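AlkD2 (PDB 6M9M) belongs to the HEAT-like repeat family of DNA glycosylases and binds inosine-5'-monophosphate, though its function is not established. Local coordinates at residues 1-13 against 41-54. Sequence-based numbering, arbitrary orientation.
Sequences SMKQYVARLEKDF and KLAFLAYQSDVYQV
V6 of the N-terminal helix 2-13 settles against helix 41-47, its CG2 meeting L42 CD1 and L45 CD2, each at 3.9 Å. A branched, compact valine suits this place, because the helices come close here and A46, with only a methyl group, lets V6 approach its backbone. L42 spreads its two branches: CD1 reaches V6 and the CG of M2, while CD2 lies by the Y5 ring, to which CD1 also comes near the plane at an edge. Tyrosine serves here because its ring edge meets L42 while its hydroxyl hydrogen-bonds D30. The unbranched M2 chain, CG anti to the backbone N (chi1 -151°), bends at its sulfur, so that SD rests 3.6 Å from L42 N and CE reaches the CB of K41.

The two helices cross at -51°, their axes 10.1 Å apart. The chain is an all-helical HEAT-like repeat protein, and helix 2-13, its first, lies at the N-terminal end. Beyond the S49-D50 turn, branched V54 fits CG2 against the backbone of L9 and E10, 3.6 Å from E10 N. Q53 packs by its methylenes on F13, CB to CB at 3.6 Å, while its amide NE2 hydrogen-bonds I16 O; its side chain lies about 10 Å from the bound IMP.

Polar contact is concentrated on E10, whose CB and CG pass across V51 CG2 at a slant as the extended chain carries the carboxylate to the turn. S49 OG donates to E10 OE2 at 2.7 Å, on the anti side and 18° out of the carboxylate plane. The same hydroxyl accepts from V51 N at 2.9 Å, an ST turn that ties the small serine to the N-cap residue of helix 52-65. A water donates to E10 OE2 and accepts from D50 N, bridging helix and turn. The nearby D50 carboxylate might raise the pKa of E10, though both bonds donated to OE2 would offset this.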
loop_
_atom_site.group_PDB
_atom_site.type_symbol
_atom_site.label_atom_id
_atom_site.label_comp_id
_atom_site.label_asym_id
_atom_site.label_seq_id
_atom_site.Cartn_x
_atom_site.Cartn_y
_atom_site.Cartn_z
ATOM N N SER A 1 -2.648 21.683 -23.249
ATOM C CA SER A 1 -3.255 20.390 -23.667
ATOM C C SER A 1 -3.188 19.382 -22.524
ATOM O O SER A 1 -4.191 18.789 -22.148
ATOM C CB SER A 1 -2.547 19.813 -24.885
ATOM O OG SER A 1 -3.199 18.632 -25.335
ATOM N N MET A 2 -1.987 19.172 -21.980
ATOM C CA MET A 2 -1.880 18.391 -20.756
ATOM C C MET A 2 -2.692 19.044 -19.644
ATOM O O MET A 2 -3.419 18.361 -18.913
ATOM C CB MET A 2 -0.411 18.243 -20.366
ATOM C CG MET A 2 -0.145 16.976 -19.604
ATOM S SD MET A 2 1.550 16.734 -19.049
ATOM C CE MET A 2 2.341 16.051 -20.487
ATOM N N LYS A 3 -2.616 20.376 -19.532
ATOM C CA LYS A 3 -3.460 21.098 -18.587
ATOM C C LYS A 3 -4.939 20.912 -18.906
ATOM O O LYS A 3 -5.764 20.752 -17.997
ATOM C CB LYS A 3 -3.118 22.589 -18.613
ATOM C CG LYS A 3 -1.899 22.983 -17.802
ATOM C CD LYS A 3 -1.736 24.502 -17.785
ATOM C CE LYS A 3 -0.432 24.921 -17.114
ATOM N NZ LYS A 3 -0.226 26.400 -17.155
ATOM N N GLN A 4 -5.299 20.963 -20.190
ATOM C CA GLN A 4 -6.686 20.732 -20.573
ATOM C C GLN A 4 -7.130 19.334 -20.168
ATOM O O GLN A 4 -8.265 19.138 -19.714
ATOM C CB GLN A 4 -6.847 20.926 -22.081
ATOM C CG GLN A 4 -6.714 22.368 -22.533
ATOM C CD GLN A 4 -6.593 22.499 -24.040
ATOM O OE1 GLN A 4 -6.622 21.505 -24.769
ATOM N NE2 GLN A 4 -6.453 23.730 -24.516
ATOM N N TYR A 5 -6.246 18.346 -20.315
ATOM C CA TYR A 5 -6.641 16.990 -19.973
ATOM C C TYR A 5 -6.868 16.854 -18.474
ATOM O O TYR A 5 -7.842 16.224 -18.050
ATOM C CB TYR A 5 -5.611 15.986 -20.476
ATOM C CG TYR A 5 -6.087 14.573 -20.320
ATOM C CD1 TYR A 5 -7.203 14.119 -21.012
ATOM C CD2 TYR A 5 -5.439 13.689 -19.472
ATOM C CE1 TYR A 5 -7.652 12.829 -20.869
ATOM C CE2 TYR A 5 -5.878 12.397 -19.322
ATOM C CZ TYR A 5 -6.986 11.971 -20.023
ATOM O OH TYR A 5 -7.427 10.682 -19.870
ATOM N N VAL A 6 -5.995 17.452 -17.652
ATOM C CA VAL A 6 -6.218 17.443 -16.207
ATOM C C VAL A 6 -7.546 18.104 -15.873
ATOM O O VAL A 6 -8.277 17.636 -14.993
ATOM C CB VAL A 6 -5.034 18.084 -15.461
ATOM C CG1 VAL A 6 -5.347 18.255 -13.978
ATOM C CG2 VAL A 6 -3.791 17.220 -15.607
ATOM N N ALA A 7 -7.893 19.189 -16.576
ATOM C CA ALA A 7 -9.180 19.842 -16.344
ATOM C C ALA A 7 -10.344 18.913 -16.687
ATOM O O ALA A 7 -11.358 18.891 -15.976
ATOM C CB ALA A 7 -9.263 21.158 -17.118
ATOM N N ARG A 8 -10.212 18.113 -17.748
ATOM C CA ARG A 8 -11.262 17.152 -18.067
ATOM C C ARG A 8 -11.381 16.074 -16.995
ATOM O O ARG A 8 -12.493 15.684 -16.624
ATOM C CB ARG A 8 -11.021 16.521 -19.440
ATOM C CG ARG A 8 -11.293 17.449 -20.613
ATOM C CD ARG A 8 -11.593 16.665 -21.884
ATOM N NE ARG A 8 -11.981 17.542 -22.986
ATOM C CZ ARG A 8 -12.412 17.116 -24.170
ATOM N NH1 ARG A 8 -12.520 15.816 -24.415
ATOM N NH2 ARG A 8 -12.738 17.992 -25.110
ATOM N N LEU A 9 -10.247 15.564 -16.493
ATOM C CA LEU A 9 -10.287 14.589 -15.408
ATOM C C LEU A 9 -10.988 15.161 -14.182
ATOM O O LEU A 9 -11.741 14.460 -13.501
ATOM C CB LEU A 9 -8.863 14.154 -15.059
ATOM C CG LEU A 9 -8.091 13.448 -16.177
ATOM C CD1 LEU A 9 -6.641 13.230 -15.717
ATOM C CD2 LEU A 9 -8.723 12.134 -16.532
ATOM N N GLU A 10 -10.735 16.433 -13.869
ATOM C CA GLU A 10 -11.385 17.053 -12.724
ATOM C C GLU A 10 -12.895 17.083 -12.913
ATOM O O GLU A 10 -13.651 16.756 -11.991
ATOM C CB GLU A 10 -10.810 18.456 -12.511
ATOM C CG GLU A 10 -9.355 18.414 -12.016
ATOM C CD GLU A 10 -8.697 19.773 -11.883
ATOM O OE1 GLU A 10 -9.189 20.748 -12.481
ATOM O OE2 GLU A 10 -7.670 19.870 -11.185
ATOM N N LYS A 11 -13.355 17.444 -14.111
ATOM C CA LYS A 11 -14.789 17.434 -14.376
ATOM C C LYS A 11 -15.351 16.022 -14.284
ATOM O O LYS A 11 -16.425 15.806 -13.709
ATOM C CB LYS A 11 -15.055 18.022 -15.756
ATOM C CG LYS A 11 -16.522 18.270 -16.033
ATOM C CD LYS A 11 -16.724 18.944 -17.383
ATOM C CE LYS A 11 -16.933 17.932 -18.502
ATOM N NZ LYS A 11 -18.305 17.350 -18.474
ATOM N N ASP A 12 -14.636 15.045 -14.842
ATOM C CA ASP A 12 -15.142 13.678 -14.875
ATOM C C ASP A 12 -15.222 13.060 -13.474
ATOM O O ASP A 12 -16.133 12.272 -13.194
ATOM C CB ASP A 12 -14.236 12.817 -15.762
ATOM C CG ASP A 12 -14.287 13.198 -17.239
ATOM O OD1 ASP A 12 -15.200 13.946 -17.665
ATOM O OD2 ASP A 12 -13.404 12.711 -17.991
ATOM N N PHE A 13 -14.274 13.380 -12.580
ATOM C CA PHE A 13 -14.120 12.621 -11.348
ATOM C C PHE A 13 -14.552 13.335 -10.068
ATOM O O PHE A 13 -14.667 12.675 -9.026
ATOM C CB PHE A 13 -12.646 12.232 -11.135
ATOM C CG PHE A 13 -12.072 11.277 -12.159
ATOM C CD1 PHE A 13 -12.877 10.448 -12.915
ATOM C CD2 PHE A 13 -10.699 11.198 -12.333
ATOM C CE1 PHE A 13 -12.321 9.570 -13.837
ATOM C CE2 PHE A 13 -10.139 10.323 -13.255
ATOM C CZ PHE A 13 -10.956 9.509 -14.006
ATOM N N LYS A 41 5.148 13.076 -16.782
ATOM C CA LYS A 41 4.820 14.493 -16.667
ATOM C C LYS A 41 3.341 14.673 -16.344
ATOM O O LYS A 41 2.974 15.488 -15.487
ATOM C CB LYS A 41 5.167 15.205 -17.978
ATOM C CG LYS A 41 6.634 15.108 -18.363
ATOM C CD LYS A 41 6.915 15.743 -19.727
ATOM C CE LYS A 41 8.349 15.506 -20.144
ATOM N NZ LYS A 41 8.671 16.181 -21.423
ATOM N N LEU A 42 2.479 13.894 -17.001
ATOM C CA LEU A 42 1.051 13.957 -16.710
ATOM C C LEU A 42 0.751 13.561 -15.268
ATOM O O LEU A 42 -0.072 14.201 -14.603
ATOM C CB LEU A 42 0.300 13.062 -17.696
ATOM C CG LEU A 42 -1.201 12.936 -17.424
ATOM C CD1 LEU A 42 -1.908 14.294 -17.448
ATOM C CD2 LEU A 42 -1.828 11.975 -18.430
ATOM N N ALA A 43 1.392 12.502 -14.767
ATOM C CA ALA A 43 1.138 12.062 -13.404
ATOM C C ALA A 43 1.503 13.146 -12.393
ATOM O O ALA A 43 0.752 13.399 -11.445
ATOM C CB ALA A 43 1.919 10.774 -13.130
ATOM N N PHE A 44 2.670 13.779 -12.551
ATOM C CA PHE A 44 3.043 14.835 -11.615
ATOM C C PHE A 44 2.077 16.009 -11.690
ATOM O O PHE A 44 1.727 16.599 -10.660
ATOM C CB PHE A 44 4.479 15.294 -11.845
ATOM C CG PHE A 44 5.517 14.309 -11.376
ATOM C CD1 PHE A 44 5.572 13.910 -10.061
ATOM C CD2 PHE A 44 6.450 13.794 -12.254
ATOM C CE1 PHE A 44 6.522 13.015 -9.628
ATOM C CE2 PHE A 44 7.414 12.903 -11.821
ATOM C CZ PHE A 44 7.449 12.526 -10.497
ATOM N N LEU A 45 1.634 16.369 -12.896
ATOM C CA LEU A 45 0.694 17.479 -13.009
ATOM C C LEU A 45 -0.646 17.120 -12.382
ATOM O O LEU A 45 -1.233 17.925 -11.650
ATOM C CB LEU A 45 0.516 17.895 -14.468
ATOM C CG LEU A 45 -0.283 19.188 -14.659
ATOM C CD1 LEU A 45 0.415 20.396 -14.043
ATOM C CD2 LEU A 45 -0.541 19.393 -16.154
ATOM N N ALA A 46 -1.133 15.907 -12.632
ATOM C CA ALA A 46 -2.404 15.494 -12.051
ATOM C C ALA A 46 -2.326 15.419 -10.527
ATOM O O ALA A 46 -3.306 15.721 -9.838
ATOM C CB ALA A 46 -2.841 14.156 -12.641
ATOM N N TYR A 47 -1.176 15.009 -9.981
ATOM C CA TYR A 47 -1.042 14.882 -8.534
ATOM C C TYR A 47 -1.113 16.239 -7.839
ATOM O O TYR A 47 -1.426 16.295 -6.647
ATOM C CB TYR A 47 0.225 14.075 -8.147
ATOM C CG TYR A 47 0.212 13.803 -6.653
ATOM C CD1 TYR A 47 -0.714 12.917 -6.112
ATOM C CD2 TYR A 47 1.041 14.493 -5.784
ATOM C CE1 TYR A 47 -0.811 12.726 -4.753
ATOM C CE2 TYR A 47 0.960 14.283 -4.416
ATOM C CZ TYR A 47 0.015 13.422 -3.907
ATOM O OH TYR A 47 -0.078 13.241 -2.546
ATOM N N GLN A 48 -0.886 17.332 -8.558
ATOM C CA GLN A 48 -1.054 18.645 -7.960
ATOM C C GLN A 48 -2.498 19.119 -7.909
ATOM O O GLN A 48 -2.768 20.165 -7.310
ATOM C CB GLN A 48 -0.218 19.666 -8.701
ATOM C CG GLN A 48 1.248 19.534 -8.369
ATOM C CD GLN A 48 1.489 19.445 -6.861
ATOM O OE1 GLN A 48 1.106 20.353 -6.113
ATOM N NE2 GLN A 48 2.087 18.328 -6.411
ATOM N N SER A 49 -3.430 18.379 -8.487
ATOM C CA SER A 49 -4.820 18.803 -8.486
ATOM C C SER A 49 -5.357 18.932 -7.069
ATOM O O SER A 49 -5.036 18.135 -6.184
ATOM C CB SER A 49 -5.644 17.767 -9.242
ATOM O OG SER A 49 -7.020 18.096 -9.226
ATOM N N ASP A 50 -6.211 19.930 -6.861
ATOM C CA ASP A 50 -6.976 20.039 -5.625
ATOM C C ASP A 50 -8.230 19.162 -5.637
ATOM O O ASP A 50 -9.007 19.203 -4.679
ATOM C CB ASP A 50 -7.304 21.498 -5.289
ATOM C CG ASP A 50 -8.162 22.177 -6.325
ATOM O OD1 ASP A 50 -8.643 21.501 -7.257
ATOM O OD2 ASP A 50 -8.351 23.411 -6.194
ATOM N N VAL A 51 -8.403 18.343 -6.668
ATOM C CA VAL A 51 -9.482 17.361 -6.738
ATOM C C VAL A 51 -8.886 16.019 -6.337
ATOM O O VAL A 51 -8.075 15.448 -7.076
ATOM C CB VAL A 51 -10.108 17.320 -8.139
ATOM C CG1 VAL A 51 -11.173 16.248 -8.215
ATOM C CG2 VAL A 51 -10.684 18.702 -8.498
ATOM N N TYR A 52 -9.265 15.499 -5.165
ATOM C CA TYR A 52 -8.561 14.319 -4.648
ATOM C C TYR A 52 -8.738 13.108 -5.564
ATOM O O TYR A 52 -7.850 12.257 -5.649
ATOM C CB TYR A 52 -8.953 14.013 -3.203
ATOM C CG TYR A 52 -10.281 13.297 -3.010
ATOM C CD1 TYR A 52 -10.391 11.932 -3.207
ATOM C CD2 TYR A 52 -11.426 13.990 -2.619
ATOM C CE1 TYR A 52 -11.596 11.276 -3.041
ATOM C CE2 TYR A 52 -12.623 13.342 -2.438
ATOM C CZ TYR A 52 -12.714 11.986 -2.644
ATOM O OH TYR A 52 -13.916 11.342 -2.466
ATOM N N GLN A 53 -9.863 13.022 -6.280
ATOM C CA GLN A 53 -10.066 11.914 -7.200
ATOM C C GLN A 53 -9.069 11.941 -8.354
ATOM O O GLN A 53 -8.675 10.883 -8.854
ATOM C CB GLN A 53 -11.503 11.923 -7.726
ATOM C CG GLN A 53 -12.593 11.761 -6.662
ATOM C CD GLN A 53 -13.127 13.080 -6.135
ATOM O OE1 GLN A 53 -12.425 14.090 -6.140
ATOM N NE2 GLN A 53 -14.372 13.072 -5.655
ATOM N N VAL A 54 -8.647 13.132 -8.791
ATOM C CA VAL A 54 -7.604 13.236 -9.809
ATOM C C VAL A 54 -6.246 12.852 -9.226
ATOM O O VAL A 54 -5.427 12.221 -9.902
ATOM C CB VAL A 54 -7.621 14.636 -10.447
ATOM C CG1 VAL A 54 -6.467 14.818 -11.419
ATOM C CG2 VAL A 54 -8.936 14.857 -11.175
HETATM O O HOH W 1 -6.585 21.969 -9.078
#